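PDB 6ITX: fiber protein from Duck adenovirus 1, which probably attaches the virus to host-cell receptors through the trimeric C-terminal head domain of its fiber, the part described here. Local coordinates for residues L128-Q140 and F289-A301. Numbering follows the deposited sequence.
Sequences LTSVGGLVHGTIQ and FLTPPIPFTYVGA. With GLN (glutamine), chain G.
Six backbone hydrogen bonds pair V135, G137 and I139 with Y298, F296 and I294, two to each couple, joining the adjacent antiparallel strands 134-140 and 294-299. The straightest runs from G137 N to F296 O (3.0 Å, 177°). At the V131-L134 type I' turn, G300 N donates to G133 O at 2.9 Å, and the amide of a bound glutamine adds a weak bond to the same oxygen.

Side-chain polar bonds are fewer. H136 ND1 and T297 OG1 share a hydrogen bond of 2.7 Å, the hydroxyl at the imidazole edge; at the other end, the extended Q140 sends NE2 to T291 O (3.1 Å), which lies almost in its amide plane. That NE2 also bonds S202 O of a second subunit.

Apolar packing gathers on the face of V135, I139, F296 and Y298. V135 CB sits over one face of the Y298 ring, 3.8 Å from its centroid, while the phenol OH bonds F196 O. With chi1 at 62°, F296 turns its ring across G137, and L128 CD2 meets CZ at 3.8 Å; I139 CG2 touches CE1. Strand 262-271 covers this side with M265 and I263.

On the reverse face, H136 meets its counterparts in both other subunits edge-to-face. The pairing is thus an antiparallel β-sheet with one face toward the domain interior and the other at the trimer interface, as expected of an adenovirus fiber head.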
# COMPACT_ATOMS: atom_id res chain seq x y z
N LEU A 128 3.90 -4.99 -13.93
CA LEU A 128 4.13 -3.58 -13.67
C LEU A 128 3.28 -2.72 -14.59
O LEU A 128 3.29 -2.92 -15.81
CB LEU A 128 5.60 -3.24 -13.83
CG LEU A 128 6.52 -4.09 -12.98
CD1 LEU A 128 7.95 -3.79 -13.35
CD2 LEU A 128 6.29 -3.81 -11.50
N THR A 129 2.56 -1.77 -14.00
CA THR A 129 1.89 -0.70 -14.72
C THR A 129 2.53 0.63 -14.38
O THR A 129 2.86 0.90 -13.23
CB THR A 129 0.40 -0.64 -14.39
OG1 THR A 129 0.21 -0.05 -13.10
CG2 THR A 129 -0.21 -2.03 -14.43
N SER A 130 2.71 1.47 -15.39
CA SER A 130 3.19 2.82 -15.20
C SER A 130 2.03 3.75 -15.48
O SER A 130 1.52 3.78 -16.60
CB SER A 130 4.36 3.13 -16.14
OG SER A 130 4.66 4.52 -16.13
N VAL A 131 1.60 4.50 -14.46
CA VAL A 131 0.49 5.42 -14.61
C VAL A 131 0.86 6.73 -13.94
O VAL A 131 1.12 6.76 -12.74
CB VAL A 131 -0.84 4.84 -14.07
CG1 VAL A 131 -0.65 4.23 -12.73
CG2 VAL A 131 -1.95 5.92 -14.05
N GLY A 132 0.92 7.80 -14.73
CA GLY A 132 1.17 9.14 -14.23
C GLY A 132 2.57 9.33 -13.68
O GLY A 132 2.80 10.24 -12.88
N GLY A 133 3.51 8.49 -14.09
CA GLY A 133 4.86 8.59 -13.61
C GLY A 133 5.14 7.75 -12.39
O GLY A 133 6.30 7.68 -11.96
N LEU A 134 4.12 7.15 -11.79
CA LEU A 134 4.28 6.20 -10.72
C LEU A 134 4.18 4.81 -11.31
O LEU A 134 3.37 4.58 -12.22
CB LEU A 134 3.21 6.38 -9.64
CG LEU A 134 3.22 7.65 -8.79
CD1 LEU A 134 2.22 7.53 -7.65
CD2 LEU A 134 4.62 7.97 -8.26
N VAL A 135 4.99 3.90 -10.83
CA VAL A 135 4.85 2.49 -11.18
C VAL A 135 4.03 1.83 -10.09
O VAL A 135 4.32 1.98 -8.90
CB VAL A 135 6.23 1.81 -11.33
CG1 VAL A 135 6.07 0.31 -11.41
CG2 VAL A 135 6.95 2.34 -12.54
N HIS A 136 2.98 1.13 -10.49
CA HIS A 136 2.23 0.27 -9.58
C HIS A 136 2.37 -1.15 -10.11
O HIS A 136 2.00 -1.43 -11.26
CB HIS A 136 0.76 0.68 -9.50
CG HIS A 136 0.55 2.12 -9.18
ND1 HIS A 136 1.09 2.72 -8.06
CD2 HIS A 136 -0.13 3.09 -9.84
CE1 HIS A 136 0.74 4.00 -8.04
NE2 HIS A 136 0.02 4.25 -9.11
N GLY A 137 2.93 -2.03 -9.29
CA GLY A 137 3.17 -3.39 -9.71
C GLY A 137 2.79 -4.40 -8.64
O GLY A 137 2.47 -4.04 -7.50
N THR A 138 2.81 -5.67 -9.05
CA THR A 138 2.76 -6.79 -8.12
C THR A 138 3.93 -7.71 -8.41
O THR A 138 4.39 -7.82 -9.56
CB THR A 138 1.44 -7.59 -8.20
OG1 THR A 138 1.32 -8.20 -9.49
CG2 THR A 138 0.24 -6.69 -7.98
N ILE A 139 4.44 -8.37 -7.37
CA ILE A 139 5.43 -9.43 -7.53
C ILE A 139 4.91 -10.69 -6.85
O ILE A 139 4.29 -10.63 -5.78
CB ILE A 139 6.81 -9.01 -6.97
CG1 ILE A 139 7.83 -10.12 -7.17
CG2 ILE A 139 6.69 -8.61 -5.53
CD1 ILE A 139 9.27 -9.63 -7.26
N GLN A 140 5.13 -11.83 -7.50
CA GLN A 140 4.68 -13.13 -7.00
C GLN A 140 5.83 -14.10 -7.16
O GLN A 140 6.36 -14.25 -8.27
CB GLN A 140 3.44 -13.62 -7.75
CG GLN A 140 2.93 -14.96 -7.27
CD GLN A 140 1.56 -15.32 -7.82
OE1 GLN A 140 1.24 -15.08 -8.97
NE2 GLN A 140 0.74 -15.91 -6.97
N PHE A 289 6.78 -22.84 -1.03
CA PHE A 289 6.00 -21.69 -0.63
C PHE A 289 5.68 -20.87 -1.87
O PHE A 289 6.35 -20.98 -2.91
CB PHE A 289 6.71 -20.85 0.47
CG PHE A 289 7.92 -20.03 0.01
CD1 PHE A 289 7.77 -18.86 -0.75
CD2 PHE A 289 9.20 -20.37 0.42
CE1 PHE A 289 8.88 -18.10 -1.13
CE2 PHE A 289 10.30 -19.62 0.05
CZ PHE A 289 10.15 -18.49 -0.72
N LEU A 290 4.60 -20.09 -1.77
CA LEU A 290 4.07 -19.34 -2.90
C LEU A 290 3.39 -18.10 -2.35
O LEU A 290 2.35 -18.18 -1.69
CB LEU A 290 3.11 -20.20 -3.72
CG LEU A 290 2.20 -19.49 -4.74
CD1 LEU A 290 2.98 -19.09 -5.98
CD2 LEU A 290 1.02 -20.34 -5.10
N THR A 291 4.01 -16.95 -2.59
CA THR A 291 3.40 -15.69 -2.20
C THR A 291 2.19 -15.40 -3.10
O THR A 291 2.15 -15.82 -4.26
CB THR A 291 4.41 -14.54 -2.31
OG1 THR A 291 4.44 -14.03 -3.66
CG2 THR A 291 5.81 -15.02 -1.92
N PRO A 292 1.20 -14.66 -2.60
CA PRO A 292 0.23 -14.07 -3.49
C PRO A 292 0.96 -13.07 -4.36
O PRO A 292 2.18 -12.90 -4.22
CB PRO A 292 -0.76 -13.38 -2.54
CG PRO A 292 0.10 -12.93 -1.41
CD PRO A 292 1.15 -14.04 -1.25
N PRO A 293 0.27 -12.40 -5.28
CA PRO A 293 0.86 -11.19 -5.86
C PRO A 293 0.92 -10.13 -4.77
O PRO A 293 -0.09 -9.85 -4.13
CB PRO A 293 -0.11 -10.81 -6.99
CG PRO A 293 -1.03 -11.99 -7.15
CD PRO A 293 -1.05 -12.71 -5.84
N ILE A 294 2.11 -9.57 -4.55
CA ILE A 294 2.30 -8.54 -3.54
C ILE A 294 2.32 -7.18 -4.25
O ILE A 294 3.23 -6.93 -5.05
CB ILE A 294 3.59 -8.76 -2.74
CG1 ILE A 294 3.63 -10.18 -2.15
CG2 ILE A 294 3.75 -7.67 -1.66
CD1 ILE A 294 5.02 -10.64 -1.73
N PRO A 295 1.37 -6.30 -3.98
CA PRO A 295 1.39 -4.98 -4.63
C PRO A 295 2.36 -4.02 -3.95
O PRO A 295 2.49 -4.01 -2.73
CB PRO A 295 -0.05 -4.50 -4.50
CG PRO A 295 -0.53 -5.19 -3.29
CD PRO A 295 0.11 -6.53 -3.26
N PHE A 296 3.04 -3.22 -4.77
CA PHE A 296 3.97 -2.20 -4.31
C PHE A 296 4.00 -1.07 -5.33
O PHE A 296 3.61 -1.24 -6.48
CB PHE A 296 5.39 -2.77 -4.13
CG PHE A 296 5.99 -3.28 -5.42
CD1 PHE A 296 5.69 -4.56 -5.89
CD2 PHE A 296 6.83 -2.47 -6.18
CE1 PHE A 296 6.22 -5.02 -7.08
CE2 PHE A 296 7.36 -2.93 -7.37
CZ PHE A 296 7.06 -4.21 -7.82
N THR A 297 4.51 0.09 -4.89
CA THR A 297 4.57 1.28 -5.73
C THR A 297 5.92 1.97 -5.58
O THR A 297 6.44 2.09 -4.47
CB THR A 297 3.44 2.27 -5.36
OG1 THR A 297 2.17 1.76 -5.79
CG2 THR A 297 3.67 3.62 -6.02
N TYR A 298 6.50 2.41 -6.69
CA TYR A 298 7.66 3.30 -6.64
C TYR A 298 7.55 4.32 -7.77
O TYR A 298 6.74 4.17 -8.70
CB TYR A 298 8.99 2.53 -6.74
CG TYR A 298 9.15 1.78 -8.03
CD1 TYR A 298 8.60 0.52 -8.19
CD2 TYR A 298 9.84 2.33 -9.11
CE1 TYR A 298 8.72 -0.17 -9.37
CE2 TYR A 298 9.97 1.63 -10.29
CZ TYR A 298 9.41 0.38 -10.42
OH TYR A 298 9.53 -0.33 -11.59
N VAL A 299 8.39 5.36 -7.68
CA VAL A 299 8.42 6.40 -8.70
C VAL A 299 9.12 5.88 -9.95
O VAL A 299 10.28 5.45 -9.90
CB VAL A 299 9.12 7.67 -8.18
CG1 VAL A 299 8.74 8.86 -9.04
CG2 VAL A 299 8.76 7.94 -6.74
N GLY A 300 8.42 5.93 -11.08
CA GLY A 300 9.00 5.57 -12.35
C GLY A 300 9.89 6.67 -12.91
O GLY A 300 10.06 7.75 -12.34
N ALA A 301 10.49 6.37 -14.07
CA ALA A 301 11.45 7.29 -14.68
C ALA A 301 10.79 8.57 -15.16
O ALA A 301 9.63 8.60 -15.61
CB ALA A 301 12.16 6.62 -15.82
OXT ALA A 301 11.43 9.63 -15.08
N GLN G . 10.84 11.00 -16.82
CA GLN G . 9.73 11.91 -16.58
C GLN G . 9.96 13.24 -17.34
O GLN G . 10.38 13.26 -18.51
CB GLN G . 9.54 12.17 -15.07
CG GLN G . 8.82 11.05 -14.24
CD GLN G . 8.18 11.56 -12.93
OE1 GLN G . 8.13 12.76 -12.67
NE2 GLN G . 7.70 10.62 -12.11